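Local coordinates for protein putative decarboxylase involved in desferrioxamine biosynthesis (Erwinia amylovora, PDB 5O5C) that probably decarboxylates lysine, using pyridoxal 5'-phosphate as cofactor, in the biosynthesis of the siderophore desferrioxamine, at residues Y301-L306 and K330-T335. Residues are numbered along the deposited sequence; the frame is centred on the assembly and turned at random.
Sequences YGCGLL and KSFFQT. With PLP (pyridoxal-5'-phosphate), chain H.
Ser331, at the end of helix 328-331, joins the 3-10 segment that starts at Gly302 to the helix that carries the cofactor lysine. Its CB points toward the 3-10 segment and rests 3.6 Å from Gly304 N. The two backbones are nearest here, with 4.9 Å between Gly304 CA and Ser331 CA; glycine, with no side chain of its own, lets Ser331 CB settle against the backbone. From CB, the hydroxyl lies anti to the carbonyl carbon (chi1 -49°), and OG donates a short hydrogen bond of 2.5 Å to Tyr301 O, in the carbonyl plane and on a lone pair. A compact hydroxyl can bond so close to the backbone, and it also sits at the edge of the Tyr301 ring, 3.8 Å from CD1. The ring is set by CG anti to the backbone N (chi1 176°), and its OH is hydrogen-bonded to Thr433 N.

In this fold type I enzyme of the group II decarboxylase family, the neighbouring Lys330 is the predicted Schiff-base residue. Its extended chain brings NZ to 2.1 Å from PLP C4A, too near for a non-bonded contact, although no link is modelled. Thr171, Thr273 and His329 also hold the cofactor.

Past Ser331 the chain leaves helical geometry at Phe332, whose long aromatic side chain, CG anti to the carbonyl carbon (chi1 -69°), spans to the 3-10 segment although its CB does not point at it. Cys303 SG approaches the ring's edge, 3.6 Å from CE1, a sulfur-aromatic contact for which a small, polarisable thiol is apt. Phe332 CZ lies 3.5 Å from Cys303 O, a carbonyl already accepting the 3-10 bond from Leu306 N.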
loop_
_atom_site.group_PDB
_atom_site.type_symbol
_atom_site.label_atom_id
_atom_site.label_comp_id
_atom_site.label_asym_id
_atom_site.label_seq_id
_atom_site.Cartn_x
_atom_site.Cartn_y
_atom_site.Cartn_z
ATOM N N TYR B 301 -10.649 -10.386 -8.589
ATOM C CA TYR B 301 -11.799 -9.963 -9.356
ATOM C C TYR B 301 -13.015 -10.742 -8.894
ATOM O O TYR B 301 -14.078 -10.169 -8.622
ATOM C CB TYR B 301 -11.471 -10.186 -10.835
ATOM C CG TYR B 301 -12.530 -9.926 -11.889
ATOM C CD1 TYR B 301 -13.643 -9.107 -11.669
ATOM C CD2 TYR B 301 -12.364 -10.468 -13.153
ATOM C CE1 TYR B 301 -14.564 -8.878 -12.686
ATOM C CE2 TYR B 301 -13.289 -10.288 -14.160
ATOM C CZ TYR B 301 -14.374 -9.496 -13.934
ATOM O OH TYR B 301 -15.240 -9.345 -14.986
ATOM N N GLY B 302 -12.860 -12.048 -8.802
ATOM C CA GLY B 302 -14.001 -12.944 -8.514
ATOM C C GLY B 302 -14.738 -12.780 -7.199
ATOM O O GLY B 302 -15.912 -13.161 -7.098
ATOM N N CYS B 303 -14.065 -12.223 -6.200
ATOM C CA CYS B 303 -14.625 -12.048 -4.852
ATOM C C CYS B 303 -15.996 -11.328 -4.827
ATOM O O CYS B 303 -16.800 -11.539 -3.887
ATOM C CB CYS B 303 -13.624 -11.275 -3.945
ATOM S SG CYS B 303 -13.241 -9.699 -4.712
ATOM N N GLY B 304 -16.322 -10.579 -5.879
ATOM C CA GLY B 304 -17.665 -9.986 -5.994
ATOM C C GLY B 304 -18.808 -10.995 -5.817
ATOM O O GLY B 304 -19.854 -10.662 -5.356
ATOM N N LEU B 305 -18.562 -12.254 -6.157
ATOM C CA LEU B 305 -19.586 -13.290 -6.069
ATOM C C LEU B 305 -19.889 -13.715 -4.630
ATOM O O LEU B 305 -20.926 -14.360 -4.389
ATOM C CB LEU B 305 -19.190 -14.489 -6.920
ATOM C CG LEU B 305 -19.036 -14.283 -8.413
ATOM C CD1 LEU B 305 -18.469 -15.535 -9.060
ATOM C CD2 LEU B 305 -20.369 -13.893 -9.026
ATOM N N LEU B 306 -19.022 -13.327 -3.674
ATOM C CA LEU B 306 -19.246 -13.592 -2.258
ATOM C C LEU B 306 -20.448 -12.880 -1.708
ATOM O O LEU B 306 -20.957 -13.260 -0.635
ATOM C CB LEU B 306 -18.021 -13.208 -1.407
ATOM C CG LEU B 306 -16.728 -13.950 -1.653
ATOM C CD1 LEU B 306 -15.656 -13.343 -0.768
ATOM C CD2 LEU B 306 -16.868 -15.443 -1.396
ATOM N N LYS B 330 -11.635 -3.649 -6.703
ATOM C CA LYS B 330 -12.226 -4.035 -8.018
ATOM C C LYS B 330 -13.730 -4.405 -8.022
ATOM O O LYS B 330 -14.469 -3.963 -8.875
ATOM C CB LYS B 330 -11.481 -5.230 -8.575
ATOM C CG LYS B 330 -10.010 -4.951 -8.771
ATOM C CD LYS B 330 -9.265 -6.139 -9.315
ATOM C CE LYS B 330 -8.087 -5.540 -10.036
ATOM N NZ LYS B 330 -7.276 -6.624 -10.531
ATOM N N SER B 331 -14.166 -5.255 -7.108
ATOM C CA SER B 331 -15.493 -5.807 -7.175
ATOM C C SER B 331 -16.453 -5.401 -6.098
ATOM O O SER B 331 -17.608 -5.754 -6.211
ATOM C CB SER B 331 -15.429 -7.341 -7.269
ATOM O OG SER B 331 -14.503 -7.708 -8.269
ATOM N N PHE B 332 -15.999 -4.663 -5.091
ATOM C CA PHE B 332 -16.874 -4.112 -4.059
ATOM C C PHE B 332 -17.038 -2.601 -4.085
ATOM O O PHE B 332 -17.466 -2.030 -3.090
ATOM C CB PHE B 332 -16.398 -4.548 -2.682
ATOM C CG PHE B 332 -16.581 -6.003 -2.422
ATOM C CD1 PHE B 332 -15.744 -6.954 -3.017
ATOM C CD2 PHE B 332 -17.566 -6.437 -1.567
ATOM C CE1 PHE B 332 -15.930 -8.285 -2.770
ATOM C CE2 PHE B 332 -17.732 -7.755 -1.310
ATOM C CZ PHE B 332 -16.943 -8.689 -1.945
ATOM N N PHE B 333 -16.759 -1.941 -5.220
ATOM C CA PHE B 333 -17.002 -0.444 -5.351
ATOM C C PHE B 333 -16.358 0.420 -4.235
ATOM O O PHE B 333 -16.903 1.477 -3.812
ATOM C CB PHE B 333 -18.500 -0.193 -5.458
ATOM C CG PHE B 333 -19.185 -1.150 -6.384
ATOM C CD1 PHE B 333 -19.151 -0.965 -7.733
ATOM C CD2 PHE B 333 -19.796 -2.293 -5.892
ATOM C CE1 PHE B 333 -19.696 -1.883 -8.601
ATOM C CE2 PHE B 333 -20.360 -3.211 -6.753
ATOM C CZ PHE B 333 -20.304 -3.003 -8.115
ATOM N N GLN B 334 -15.209 -0.043 -3.753
ATOM C CA GLN B 334 -14.406 0.671 -2.760
ATOM C C GLN B 334 -13.227 1.336 -3.395
ATOM O O GLN B 334 -12.629 0.789 -4.291
ATOM C CB GLN B 334 -13.866 -0.284 -1.745
ATOM C CG GLN B 334 -14.898 -0.933 -0.949
ATOM C CD GLN B 334 -16.001 -0.025 -0.403
ATOM O OE1 GLN B 334 -15.777 0.900 0.414
ATOM N NE2 GLN B 334 -17.208 -0.288 -0.861
ATOM N N THR B 335 -12.887 2.513 -2.916
ATOM C CA THR B 335 -11.752 3.272 -3.442
ATOM C C THR B 335 -10.433 2.473 -3.223
ATOM O O THR B 335 -10.361 1.586 -2.386
ATOM C CB THR B 335 -11.571 4.646 -2.750
ATOM O OG1 THR B 335 -11.099 4.450 -1.404
ATOM C CG2 THR B 335 -12.831 5.439 -2.715
HETATM N N1 PLP H . -5.071 -10.986 -9.280
HETATM C C2 PLP H . -6.024 -10.829 -10.222
HETATM C C2A PLP H . -6.907 -11.976 -10.613
HETATM C C3 PLP H . -6.192 -9.508 -10.843
HETATM O O3 PLP H . -7.144 -9.283 -11.809
HETATM C C4 PLP H . -5.282 -8.441 -10.362
HETATM C C4A PLP H . -5.304 -7.088 -10.961
HETATM C C5 PLP H . -4.284 -8.740 -9.333
HETATM C C6 PLP H . -4.220 -10.036 -8.859
HETATM C C5A PLP H . -3.346 -7.655 -8.855
HETATM O O4P PLP H . -4.193 -6.786 -8.086
HETATM P P PLP H . -3.815 -5.329 -7.502
HETATM O O1P PLP H . -3.789 -4.439 -8.704
HETATM O O2P PLP H . -4.983 -4.982 -6.614
HETATM O O3P PLP H . -2.513 -5.370 -6.782
#